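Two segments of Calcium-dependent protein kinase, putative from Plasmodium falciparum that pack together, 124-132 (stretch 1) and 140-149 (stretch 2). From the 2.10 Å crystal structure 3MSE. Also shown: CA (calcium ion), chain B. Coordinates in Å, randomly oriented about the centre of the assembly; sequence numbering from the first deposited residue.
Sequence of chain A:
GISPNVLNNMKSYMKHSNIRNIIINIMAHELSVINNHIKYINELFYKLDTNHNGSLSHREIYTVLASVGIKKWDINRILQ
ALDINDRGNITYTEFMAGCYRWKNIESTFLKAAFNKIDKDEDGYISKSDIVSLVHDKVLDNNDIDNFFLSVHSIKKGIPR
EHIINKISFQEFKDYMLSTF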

ATOM      1  N   TYR A 124     -15.718  17.189  -6.421  1.00 58.09           N
ATOM      2  CA  TYR A 124     -16.949  16.417  -6.580  1.00 57.51           C
ATOM      3  C   TYR A 124     -16.878  15.494  -7.789  1.00 56.40           C
ATOM      4  O   TYR A 124     -16.381  15.891  -8.851  1.00 56.11           O
ATOM      5  CB  TYR A 124     -18.158  17.352  -6.697  1.00 58.42           C
ATOM      6  CG  TYR A 124     -18.548  18.005  -5.380  1.00 60.97           C
ATOM      7  CD1 TYR A 124     -19.509  17.424  -4.550  1.00 62.49           C
ATOM      8  CD2 TYR A 124     -17.948  19.200  -4.964  1.00 63.22           C
ATOM      9  CE1 TYR A 124     -19.864  18.014  -3.332  1.00 64.45           C
ATOM     10  CE2 TYR A 124     -18.295  19.799  -3.744  1.00 65.04           C
ATOM     11  CZ  TYR A 124     -19.254  19.201  -2.936  1.00 65.43           C
ATOM     12  OH  TYR A 124     -19.601  19.786  -1.733  1.00 66.37           O
ATOM     13  N   ILE A 125     -17.375  14.263  -7.634  1.00 54.74           N
ATOM     14  CA  ILE A 125     -17.519  13.359  -8.777  1.00 53.14           C
ATOM     15  C   ILE A 125     -18.888  13.553  -9.426  1.00 52.39           C
ATOM     16  O   ILE A 125     -19.908  13.163  -8.865  1.00 52.16           O
ATOM     17  CB  ILE A 125     -17.261  11.862  -8.417  1.00 52.99           C
ATOM     18  CG1 ILE A 125     -15.767  11.618  -8.173  1.00 52.35           C
ATOM     19  CG2 ILE A 125     -17.770  10.936  -9.534  1.00 52.15           C
ATOM     20  CD1 ILE A 125     -15.430  10.202  -7.696  1.00 51.78           C
ATOM     21  N   SER A 126     -18.891  14.162 -10.611  1.00 51.57           N
ATOM     22  CA  SER A 126     -20.121  14.407 -11.362  1.00 50.73           C
ATOM     23  C   SER A 126     -20.463  13.229 -12.254  1.00 50.20           C
ATOM     24  O   SER A 126     -19.679  12.284 -12.408  1.00 50.10           O
ATOM     25  CB  SER A 126     -19.998  15.679 -12.215  1.00 51.00           C
ATOM     26  OG  SER A 126     -18.898  15.605 -13.119  1.00 51.63           O
ATOM     27  N   LYS A 127     -21.649  13.294 -12.837  1.00 49.27           N
ATOM     28  CA  LYS A 127     -22.079  12.336 -13.829  1.00 48.61           C
ATOM     29  C   LYS A 127     -21.079  12.287 -15.000  1.00 47.57           C
ATOM     30  O   LYS A 127     -20.708  11.198 -15.473  1.00 47.17           O
ATOM     31  CB  LYS A 127     -23.480  12.712 -14.312  1.00 49.09           C
ATOM     32  CG  LYS A 127     -24.305  11.558 -14.838  1.00 52.31           C
ATOM     33  CD  LYS A 127     -24.220  11.459 -16.357  1.00 56.28           C
ATOM     34  CE  LYS A 127     -25.038  10.296 -16.892  1.00 57.71           C
ATOM     35  NZ  LYS A 127     -26.502  10.487 -16.689  1.00 59.19           N
ATOM     36  N   SER A 128     -20.618  13.457 -15.438  1.00 45.70           N
ATOM     37  CA  SER A 128     -19.683  13.525 -16.557  1.00 44.31           C
ATOM     38  C   SER A 128     -18.301  12.945 -16.207  1.00 43.03           C
ATOM     39  O   SER A 128     -17.600  12.430 -17.079  1.00 42.84           O
ATOM     40  CB  SER A 128     -19.576  14.957 -17.120  1.00 44.36           C
ATOM     41  OG  SER A 128     -18.640  15.738 -16.398  1.00 44.68           O
ATOM     42  N   ASP A 129     -17.911  13.017 -14.940  1.00 41.77           N
ATOM     43  CA  ASP A 129     -16.671  12.377 -14.506  1.00 40.82           C
ATOM     44  C   ASP A 129     -16.723  10.842 -14.650  1.00 39.61           C
ATOM     45  O   ASP A 129     -15.705  10.202 -14.966  1.00 39.11           O
ATOM     46  CB  ASP A 129     -16.352  12.758 -13.068  1.00 41.27           C
ATOM     47  CG  ASP A 129     -15.871  14.194 -12.937  1.00 43.43           C
ATOM     48  OD1 ASP A 129     -15.209  14.709 -13.869  1.00 46.24           O
ATOM     49  OD2 ASP A 129     -16.141  14.802 -11.892  1.00 43.06           O
ATOM     50  N   ILE A 130     -17.911  10.277 -14.437  1.00 38.09           N
ATOM     51  CA  ILE A 130     -18.127   8.833 -14.588  1.00 37.43           C
ATOM     52  C   ILE A 130     -18.261   8.461 -16.057  1.00 36.64           C
ATOM     53  O   ILE A 130     -17.736   7.434 -16.494  1.00 36.88           O
ATOM     54  CB  ILE A 130     -19.373   8.335 -13.784  1.00 37.18           C
ATOM     55  CG1 ILE A 130     -19.191   8.581 -12.278  1.00 36.03           C
ATOM     56  CG2 ILE A 130     -19.653   6.843 -14.076  1.00 36.88           C
ATOM     57  CD1 ILE A 130     -18.019   7.838 -11.628  1.00 34.16           C
ATOM     58  N   VAL A 131     -18.951   9.302 -16.832  1.00 36.25           N
ATOM     59  CA  VAL A 131     -19.002   9.117 -18.286  1.00 35.15           C
ATOM     60  C   VAL A 131     -17.569   9.042 -18.829  1.00 35.31           C
ATOM     61  O   VAL A 131     -17.235   8.190 -19.664  1.00 35.08           O
ATOM     62  CB  VAL A 131     -19.818  10.244 -18.980  1.00 36.23           C
ATOM     63  CG1 VAL A 131     -19.731  10.141 -20.527  1.00 33.22           C
ATOM     64  CG2 VAL A 131     -21.281  10.223 -18.525  1.00 34.45           C
ATOM     65  N   SER A 132     -16.705   9.905 -18.313  1.00 34.99           N
ATOM     66  CA  SER A 132     -15.337   9.931 -18.793  1.00 35.78           C
ATOM     67  C   SER A 132     -14.575   8.685 -18.348  1.00 35.35           C
ATOM     68  O   SER A 132     -13.855   8.057 -19.138  1.00 34.38           O
ATOM     69  CB  SER A 132     -14.624  11.203 -18.315  1.00 35.81           C
ATOM     70  OG  SER A 132     -13.280  11.155 -18.755  1.00 39.74           O
ATOM     71  N   ASP A 140     -23.040   2.124 -20.596  1.00 56.35           N
ATOM     72  CA  ASP A 140     -23.886   3.219 -21.080  1.00 57.19           C
ATOM     73  C   ASP A 140     -24.494   4.028 -19.928  1.00 57.25           C
ATOM     74  O   ASP A 140     -24.066   3.900 -18.778  1.00 57.05           O
ATOM     75  CB  ASP A 140     -24.994   2.670 -22.000  1.00 57.76           C
ATOM     76  CG  ASP A 140     -25.902   1.627 -21.304  1.00 59.26           C
ATOM     77  OD1 ASP A 140     -26.160   1.712 -20.074  1.00 60.10           O
ATOM     78  OD2 ASP A 140     -26.372   0.713 -22.014  1.00 61.41           O
ATOM     79  N   ASN A 141     -25.506   4.838 -20.237  1.00 57.31           N
ATOM     80  CA  ASN A 141     -26.114   5.729 -19.241  1.00 57.53           C
ATOM     81  C   ASN A 141     -26.942   5.044 -18.138  1.00 57.15           C
ATOM     82  O   ASN A 141     -27.044   5.572 -17.019  1.00 56.95           O
ATOM     83  CB  ASN A 141     -26.951   6.813 -19.923  1.00 57.93           C
ATOM     84  CG  ASN A 141     -26.696   8.179 -19.333  1.00 59.88           C
ATOM     85  OD1 ASN A 141     -27.531   8.729 -18.608  1.00 61.52           O
ATOM     86  ND2 ASN A 141     -25.511   8.729 -19.615  1.00 61.71           N
ATOM     87  N   ASN A 142     -27.532   3.888 -18.462  1.00 56.49           N
ATOM     88  CA  ASN A 142     -28.264   3.069 -17.487  1.00 56.32           C
ATOM     89  C   ASN A 142     -27.358   2.626 -16.333  1.00 55.45           C
ATOM     90  O   ASN A 142     -27.686   2.801 -15.156  1.00 55.07           O
ATOM     91  CB  ASN A 142     -28.870   1.842 -18.181  1.00 56.78           C
ATOM     92  CG  ASN A 142     -29.812   1.052 -17.271  1.00 58.94           C
ATOM     93  OD1 ASN A 142     -30.652   1.628 -16.567  1.00 60.11           O
ATOM     94  ND2 ASN A 142     -29.679  -0.280 -17.292  1.00 60.04           N
ATOM     95  N   ASP A 143     -26.201   2.082 -16.692  1.00 54.80           N
ATOM     96  CA  ASP A 143     -25.203   1.647 -15.726  1.00 54.20           C
ATOM     97  C   ASP A 143     -24.774   2.793 -14.802  1.00 53.33           C
ATOM     98  O   ASP A 143     -24.679   2.618 -13.584  1.00 52.50           O
ATOM     99  CB  ASP A 143     -23.996   1.061 -16.469  1.00 54.58           C
ATOM    100  CG  ASP A 143     -24.384  -0.065 -17.435  1.00 56.80           C
ATOM    101  OD1 ASP A 143     -24.983  -1.066 -16.969  1.00 59.05           O
ATOM    102  OD2 ASP A 143     -24.085   0.042 -18.653  1.00 57.49           O
ATOM    103  N   ILE A 144     -24.537   3.968 -15.385  1.00 52.40           N
ATOM    104  CA  ILE A 144     -24.047   5.117 -14.625  1.00 51.59           C
ATOM    105  C   ILE A 144     -25.062   5.562 -13.576  1.00 51.96           C
ATOM    106  O   ILE A 144     -24.697   5.813 -12.427  1.00 51.48           O
ATOM    107  CB  ILE A 144     -23.639   6.304 -15.548  1.00 51.25           C
ATOM    108  CG1 ILE A 144     -22.479   5.887 -16.464  1.00 50.68           C
ATOM    109  CG2 ILE A 144     -23.250   7.524 -14.719  1.00 49.70           C
ATOM    110  CD1 ILE A 144     -22.265   6.785 -17.656  1.00 50.26           C
ATOM    111  N   ASP A 145     -26.327   5.661 -13.982  1.00 52.95           N
ATOM    112  CA  ASP A 145     -27.412   6.076 -13.078  1.00 53.71           C
ATOM    113  C   ASP A 145     -27.545   5.147 -11.881  1.00 53.71           C
ATOM    114  O   ASP A 145     -27.680   5.621 -10.762  1.00 54.27           O
ATOM    115  CB  ASP A 145     -28.751   6.174 -13.819  1.00 54.22           C
ATOM    116  CG  ASP A 145     -28.904   7.475 -14.579  1.00 54.97           C
ATOM    117  OD1 ASP A 145     -28.405   8.513 -14.094  1.00 54.88           O
ATOM    118  OD2 ASP A 145     -29.519   7.454 -15.665  1.00 56.55           O
ATOM    119  N   ASN A 146     -27.504   3.837 -12.133  1.00 53.83           N
ATOM    120  CA  ASN A 146     -27.448   2.819 -11.075  1.00 54.01           C
ATOM    121  C   ASN A 146     -26.352   3.101 -10.054  1.00 53.49           C
ATOM    122  O   ASN A 146     -26.590   3.036  -8.843  1.00 53.51           O
ATOM    123  CB  ASN A 146     -27.227   1.426 -11.670  1.00 54.15           C
ATOM    124  CG  ASN A 146     -28.402   0.949 -12.507  1.00 56.86           C
ATOM    125  OD1 ASN A 146     -29.487   1.546 -12.481  1.00 58.89           O
ATOM    126  ND2 ASN A 146     -28.197  -0.145 -13.252  1.00 58.56           N
ATOM    127  N   PHE A 147     -25.158   3.427 -10.545  1.00 52.70           N
ATOM    128  CA  PHE A 147     -24.026   3.690  -9.666  1.00 51.98           C
ATOM    129  C   PHE A 147     -24.279   4.884  -8.737  1.00 52.35           C
ATOM    130  O   PHE A 147     -23.943   4.828  -7.547  1.00 52.13           O
ATOM    131  CB  PHE A 147     -22.734   3.860 -10.471  1.00 51.26           C
ATOM    132  CG  PHE A 147     -21.584   4.403  -9.671  1.00 49.58           C
ATOM    133  CD1 PHE A 147     -21.218   5.741  -9.786  1.00 47.44           C
ATOM    134  CD2 PHE A 147     -20.873   3.584  -8.800  1.00 47.49           C
ATOM    135  CE1 PHE A 147     -20.160   6.254  -9.048  1.00 46.78           C
ATOM    136  CE2 PHE A 147     -19.814   4.086  -8.055  1.00 47.00           C
ATOM    137  CZ  PHE A 147     -19.455   5.431  -8.181  1.00 47.45           C
ATOM    138  N   PHE A 148     -24.878   5.949  -9.272  1.00 52.59           N
ATOM    139  CA  PHE A 148     -25.167   7.148  -8.471  1.00 53.15           C
ATOM    140  C   PHE A 148     -26.241   6.896  -7.408  1.00 53.95           C
ATOM    141  O   PHE A 148     -26.159   7.418  -6.288  1.00 53.81           O
ATOM    142  CB  PHE A 148     -25.519   8.346  -9.363  1.00 52.70           C
ATOM    143  CG  PHE A 148     -24.308   9.110  -9.849  1.00 51.62           C
ATOM    144  CD1 PHE A 148     -23.811  10.183  -9.121  1.00 49.81           C
ATOM    145  CD2 PHE A 148     -23.655   8.736 -11.024  1.00 50.91           C
ATOM    146  CE1 PHE A 148     -22.688  10.881  -9.561  1.00 51.34           C
ATOM    147  CE2 PHE A 148     -22.532   9.423 -11.471  1.00 50.08           C
ATOM    148  CZ  PHE A 148     -22.043  10.490 -10.741  1.00 50.67           C
ATOM    149  N   LEU A 149     -27.228   6.077  -7.763  1.00 54.81           N
ATOM    150  CA  LEU A 149     -28.262   5.666  -6.828  1.00 55.76           C
ATOM    151  C   LEU A 149     -27.665   4.828  -5.690  1.00 56.12           C
ATOM    152  O   LEU A 149     -27.973   5.062  -4.509  1.00 56.23           O
ATOM    153  CB  LEU A 149     -29.397   4.931  -7.561  1.00 56.09           C
ATOM    154  CG  LEU A 149     -30.222   5.827  -8.510  1.00 57.44           C
ATOM    155  CD1 LEU A 149     -31.087   5.015  -9.483  1.00 57.56           C
ATOM    156  CD2 LEU A 149     -31.072   6.877  -7.756  1.00 58.03           C
TER
HETATM  157 CA    CA B 180     -15.456  16.937 -10.788  1.00 55.45          CA
HETATM  158  O   HOH W   1     -17.176  17.429 -11.659  1.00 55.45           O
HETATM  159  O   HOH W   2     -14.239  17.162 -12.736  1.00 55.59           O

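The two stretches meet in a compact, mainly apolar helix-helix contact, burying 403 Å² in all, with a single lysine supplying the polar links along its exposed margin. Helix 127-132 and helix 141-149 run at 129° to one another, and their axes come no closer than 10.5 Å, a spacing that leaves room for branched and aromatic side chains between them. The backbones are nearest at I130 and I144, whose CA atoms lie 7.0 Å apart.

I130 is central to the packing. Its CA-to-CB bond points toward the second stretch, and with chi1 and chi2 both m its side chain reaches three partners: CG2 of I130 lies 3.7 Å from CG2 of I144, CD1 of I130 is 3.7 Å from CE1 of F147, and CG1 of I130 is 3.5 Å from CE2 of F148. All three partners also direct their CA-to-CB bonds toward stretch 1, as expected for positions i, i+3 and i+4, which lie on one face of a helix. I144 extends the apolar surface outward, its CD1 3.7 Å from CG2 of the more exposed V131. Such aliphatic groups suit the site because they fill space between the helices without leaving polar atoms unpaired.

F148, the residue of stretch 2 most covered by the contact, packs against the start of the first helix. The backbone oxygens of S126 and I125 approach its ring at the edge, near the ring plane, with S126 O 3.4 Å from CZ of F148 and I125 O 3.7 Å from CE1 of F148. The positively polarised C-H edge of an aromatic ring is a suitable neighbour for carbonyl oxygens.

K127 loses the most area of any residue in either stretch. Although its CA-to-CB bond points sideways, its chain extends across the second helix and sits as a knob among N141, I144, D145 and F148. The aliphatic part packs on I144, with CE of K127 4.0 Å from CG2 of I144, while NZ of K127 donates a 2.8 Å hydrogen bond to OD1 of N141 and forms a long salt bridge, 3.8 Å, with OD1 of D145.

Beside the interface, the start of the first helix is tied to a calcium ion, bound by Y124 O at 2.4 Å and D129 OD2 at 2.5 Å. The same D129 OD2 accepts a 3.1 Å hydrogen bond from S126 N, linking the metal site to the turn that presents its carbonyl oxygen to F148.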